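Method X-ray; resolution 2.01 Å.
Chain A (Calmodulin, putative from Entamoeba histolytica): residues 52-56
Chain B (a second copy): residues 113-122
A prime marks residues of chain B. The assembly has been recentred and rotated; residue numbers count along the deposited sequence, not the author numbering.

Chain A (52-56) SKVRG
Chain B 113-122: KEITDLFTFM

A tight turn pressing one valine onto the side of a helix, with charged side chains around it and no hydrogen bond across the gap, illustrates how a small, mainly apolar contact can form between two copies of a protein. In chain A the path is extended at Ser52 (phi/psi -141/148) and Lys53 (-83/178), then folds into a type I turn from Lys53 to Gly56 through Val54 (-52/-44) and Arg55 (-64/-17). The turn is clasped by Gly56 N to Lys53 O at 2.9 Å and Lys53 N to Gly56 O at 3.0 Å. Gly56 (125/-160) suits its place because a CB there would jam against the carbonyl O of Arg55.

Opposite lies a continuous helix, its i to i-4 bonds including Leu118′ N to Glu114′ O at 2.9 Å. The register sets Val54 CA 6.2 Å from Leu118′ CA and Arg55 CA 6.7 Å from Phe121′ CA, so the step from Val54 to Arg55 runs in roughly the same sense as the helix from Leu118′ to Phe121′. Val54, chi1 t, points toward the helix and loses 103 Å² of the 356 Å² buried in total. Its branches divide one face of the helix, spaced i, i+3, i+4, i+7: CG2 lies 3.8 Å from Glu114′ O and 4.1 Å from Asp117′ CB, while CG1 lies 4.0 Å from Leu118′ CD1 (Leu118′ t, p) and 4.3 Å from Phe121′ CD2. A short, branched side chain fills this surface without needing polar partners.

Longer side chains extend the contact. Lys53, coiled m, m, m, p, starts sideways yet brings NZ to 4.0 Å from Asp117′ OD2, a long salt bridge; Asp117′ (chi1 m) points toward the turn. Arg55 (m, t, t, chi4 -109°) stretches out, its CG 3.9 Å from Phe121′ CD1 (Phe121′ chi1 t, chi2 65°). Phe121′ CA lies over one guanidinium face, and Arg55 NH2 reaches 3.4 Å from Thr120′ CG2, whereas Thr120′ OG1 bonds back to Thr116′ O at 3.1 Å.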

ATOM      1  N   SER A  52      -4.216  -7.110   8.892  1.00 27.80           N
ATOM      2  CA  SER A  52      -5.591  -6.681   8.961  1.00 26.79           C
ATOM      3  C   SER A  52      -6.397  -7.931   8.692  1.00 28.06           C
ATOM      4  O   SER A  52      -5.958  -8.812   7.958  1.00 29.39           O
ATOM      5  CB  SER A  52      -5.889  -5.621   7.953  1.00 25.34           C
ATOM      6  OG  SER A  52      -5.429  -6.003   6.668  1.00 27.91           O
ATOM      7  N   LYS A  53      -7.557  -8.009   9.305  1.00 28.04           N
ATOM      8  CA  LYS A  53      -8.542  -9.045   8.953  1.00 30.07           C
ATOM      9  C   LYS A  53      -9.297  -8.550   7.758  1.00 29.07           C
ATOM     10  O   LYS A  53      -9.159  -7.367   7.314  1.00 26.19           O
ATOM     11  CB  LYS A  53      -9.561  -9.173  10.100  1.00 31.96           C
ATOM     12  CG  LYS A  53      -8.998  -9.198  11.598  1.00 37.80           C
ATOM     13  CD  LYS A  53      -7.790 -10.129  11.840  1.00 46.02           C
ATOM     14  CE  LYS A  53      -8.184 -11.617  12.074  1.00 54.05           C
ATOM     15  NZ  LYS A  53      -8.865 -12.190  10.819  1.00 55.96           N
ATOM     16  N   VAL A  54     -10.208  -9.388   7.293  1.00 28.61           N
ATOM     17  CA  VAL A  54     -11.130  -8.925   6.290  1.00 29.21           C
ATOM     18  C   VAL A  54     -11.868  -7.629   6.609  1.00 28.31           C
ATOM     19  O   VAL A  54     -12.001  -6.797   5.752  1.00 29.12           O
ATOM     20  CB  VAL A  54     -12.144 -10.066   5.834  1.00 31.45           C
ATOM     21  CG1 VAL A  54     -13.224  -9.465   5.017  1.00 29.46           C
ATOM     22  CG2 VAL A  54     -11.358 -11.121   5.011  1.00 33.02           C
ATOM     23  N   ARG A  55     -12.372  -7.464   7.835  1.00 28.00           N
ATOM     24  CA  ARG A  55     -13.016  -6.251   8.296  1.00 26.52           C
ATOM     25  C   ARG A  55     -12.096  -5.018   8.352  1.00 25.59           C
ATOM     26  O   ARG A  55     -12.557  -3.877   8.445  1.00 25.13           O
ATOM     27  CB  ARG A  55     -13.611  -6.519   9.714  1.00 28.77           C
ATOM     28  CG  ARG A  55     -14.758  -7.495   9.637  1.00 35.02           C
ATOM     29  CD  ARG A  55     -15.516  -7.499  10.935  1.00 43.34           C
ATOM     30  NE  ARG A  55     -16.495  -8.585  11.065  1.00 48.08           N
ATOM     31  CZ  ARG A  55     -17.822  -8.408  11.036  1.00 53.26           C
ATOM     32  NH1 ARG A  55     -18.350  -7.195  10.821  1.00 50.80           N
ATOM     33  NH2 ARG A  55     -18.632  -9.457  11.219  1.00 55.40           N
ATOM     34  N   GLY A  56     -10.784  -5.194   8.330  1.00 24.30           N
ATOM     35  CA  GLY A  56      -9.956  -4.007   8.475  1.00 20.42           C
ATOM     36  C   GLY A  56      -9.001  -4.236   9.639  1.00 20.25           C
ATOM     37  O   GLY A  56      -8.724  -5.367  10.010  1.00 19.36           O
TER
ATOM     38  N   LYS B 113     -11.030 -19.756   5.319  1.00 43.66           N
ATOM     39  CA  LYS B 113     -11.305 -18.966   6.507  1.00 41.23           C
ATOM     40  C   LYS B 113     -11.529 -17.509   6.079  1.00 37.48           C
ATOM     41  O   LYS B 113     -12.374 -16.870   6.645  1.00 37.78           O
ATOM     42  CB  LYS B 113     -10.165 -19.092   7.562  1.00 41.78           C
ATOM     43  N   GLU B 114     -10.804 -17.001   5.089  1.00 35.65           N
ATOM     44  CA  GLU B 114     -11.009 -15.610   4.597  1.00 35.93           C
ATOM     45  C   GLU B 114     -12.359 -15.452   3.819  1.00 33.91           C
ATOM     46  O   GLU B 114     -12.986 -14.370   3.794  1.00 32.80           O
ATOM     47  CB  GLU B 114      -9.792 -15.041   3.778  1.00 36.00           C
ATOM     48  CG  GLU B 114      -8.449 -14.997   4.592  0.50 39.72           C
ATOM     49  CD  GLU B 114      -7.154 -14.813   3.762  0.50 42.38           C
ATOM     50  OE1 GLU B 114      -7.113 -15.102   2.537  0.50 41.95           O
ATOM     51  OE2 GLU B 114      -6.144 -14.386   4.379  0.50 42.42           O
ATOM     52  N   ILE B 115     -12.785 -16.538   3.173  1.00 32.62           N
ATOM     53  CA  ILE B 115     -14.088 -16.567   2.524  1.00 30.59           C
ATOM     54  C   ILE B 115     -15.215 -16.474   3.523  1.00 30.16           C
ATOM     55  O   ILE B 115     -16.077 -15.667   3.349  1.00 27.09           O
ATOM     56  CB  ILE B 115     -14.224 -17.730   1.563  1.00 30.93           C
ATOM     57  CG1 ILE B 115     -13.193 -17.474   0.459  1.00 29.03           C
ATOM     58  CG2 ILE B 115     -15.646 -17.759   0.967  1.00 27.80           C
ATOM     59  CD1 ILE B 115     -12.995 -18.562  -0.601  1.00 34.59           C
ATOM     60  N   THR B 116     -15.156 -17.283   4.583  1.00 31.25           N
ATOM     61  CA  THR B 116     -16.129 -17.238   5.653  1.00 33.16           C
ATOM     62  C   THR B 116     -16.177 -15.815   6.264  1.00 32.82           C
ATOM     63  O   THR B 116     -17.239 -15.278   6.492  1.00 32.19           O
ATOM     64  CB  THR B 116     -15.713 -18.266   6.730  1.00 33.18           C
ATOM     65  OG1 THR B 116     -15.586 -19.551   6.114  1.00 38.01           O
ATOM     66  CG2 THR B 116     -16.743 -18.372   7.850  1.00 34.64           C
ATOM     67  N   ASP B 117     -15.012 -15.202   6.487  1.00 34.10           N
ATOM     68  CA  ASP B 117     -14.955 -13.891   7.129  1.00 34.44           C
ATOM     69  C   ASP B 117     -15.522 -12.836   6.212  1.00 33.17           C
ATOM     70  O   ASP B 117     -16.214 -11.960   6.652  1.00 34.48           O
ATOM     71  CB  ASP B 117     -13.513 -13.533   7.474  1.00 36.36           C
ATOM     72  CG  ASP B 117     -12.936 -14.380   8.686  1.00 43.38           C
ATOM     73  OD1 ASP B 117     -13.711 -15.158   9.349  1.00 48.17           O
ATOM     74  OD2 ASP B 117     -11.687 -14.270   8.939  1.00 47.40           O
ATOM     75  N   LEU B 118     -15.240 -12.943   4.926  1.00 31.30           N
ATOM     76  CA  LEU B 118     -15.862 -12.104   3.951  1.00 31.13           C
ATOM     77  C   LEU B 118     -17.404 -12.272   3.887  1.00 30.54           C
ATOM     78  O   LEU B 118     -18.151 -11.269   3.771  1.00 29.99           O
ATOM     79  CB  LEU B 118     -15.251 -12.444   2.606  1.00 30.70           C
ATOM     80  CG  LEU B 118     -15.729 -11.562   1.494  1.00 33.61           C
ATOM     81  CD1 LEU B 118     -14.951 -10.165   1.515  1.00 33.79           C
ATOM     82  CD2 LEU B 118     -15.500 -12.327   0.228  1.00 33.29           C
ATOM     83  N   PHE B 119     -17.879 -13.529   3.915  1.00 28.65           N
ATOM     84  CA  PHE B 119     -19.332 -13.778   3.854  1.00 28.48           C
ATOM     85  C   PHE B 119     -20.001 -13.244   5.108  1.00 29.56           C
ATOM     86  O   PHE B 119     -21.038 -12.652   5.010  1.00 29.66           O
ATOM     87  CB  PHE B 119     -19.645 -15.290   3.707  1.00 27.33           C
ATOM     88  CG  PHE B 119     -19.474 -15.835   2.279  1.00 23.76           C
ATOM     89  CD1 PHE B 119     -18.997 -15.069   1.269  1.00 25.68           C
ATOM     90  CD2 PHE B 119     -19.837 -17.158   1.989  1.00 27.47           C
ATOM     91  CE1 PHE B 119     -18.852 -15.599  -0.078  1.00 26.47           C
ATOM     92  CE2 PHE B 119     -19.700 -17.696   0.690  1.00 29.29           C
ATOM     93  CZ  PHE B 119     -19.205 -16.896  -0.350  1.00 23.00           C
ATOM     94  N   THR B 120     -19.394 -13.449   6.270  1.00 32.39           N
ATOM     95  CA  THR B 120     -19.904 -12.878   7.539  1.00 36.13           C
ATOM     96  C   THR B 120     -19.963 -11.360   7.521  1.00 36.09           C
ATOM     97  O   THR B 120     -20.950 -10.796   7.906  1.00 37.60           O
ATOM     98  CB  THR B 120     -18.997 -13.311   8.701  1.00 38.26           C
ATOM     99  OG1 THR B 120     -19.184 -14.730   8.890  1.00 42.63           O
ATOM    100  CG2 THR B 120     -19.358 -12.580  10.002  1.00 41.40           C
ATOM    101  N   PHE B 121     -18.918 -10.723   7.017  1.00 35.31           N
ATOM    102  CA  PHE B 121     -18.850  -9.292   6.857  1.00 35.32           C
ATOM    103  C   PHE B 121     -20.026  -8.746   5.971  1.00 35.71           C
ATOM    104  O   PHE B 121     -20.695  -7.724   6.303  1.00 35.10           O
ATOM    105  CB  PHE B 121     -17.438  -8.998   6.295  1.00 36.57           C
ATOM    106  CG  PHE B 121     -17.210  -7.604   5.869  1.00 36.49           C
ATOM    107  CD1 PHE B 121     -17.224  -6.574   6.786  1.00 40.23           C
ATOM    108  CD2 PHE B 121     -16.936  -7.312   4.543  1.00 38.25           C
ATOM    109  CE1 PHE B 121     -16.964  -5.254   6.381  1.00 40.47           C
ATOM    110  CE2 PHE B 121     -16.725  -6.002   4.123  1.00 39.44           C
ATOM    111  CZ  PHE B 121     -16.711  -4.969   5.067  1.00 39.13           C
HETATM  112  N   MSE B 122     -20.336  -9.455   4.887  1.00 33.21           N
HETATM  113  CA  MSE B 122     -21.360  -9.000   3.979  1.00 32.95           C
HETATM  114  C   MSE B 122     -22.741  -9.488   4.322  1.00 32.20           C
HETATM  115  O   MSE B 122     -23.704  -9.077   3.695  1.00 32.88           O
HETATM  116  CB  MSE B 122     -21.015  -9.414   2.553  1.00 31.56           C
HETATM  117  CG  MSE B 122     -19.933  -8.520   1.999  1.00 38.20           C
HETATM  118 SE   MSE B 122     -19.511  -9.145   0.211  1.00 44.47          SE
HETATM  119  CE  MSE B 122     -17.912  -8.019  -0.146  1.00 41.71           C
TER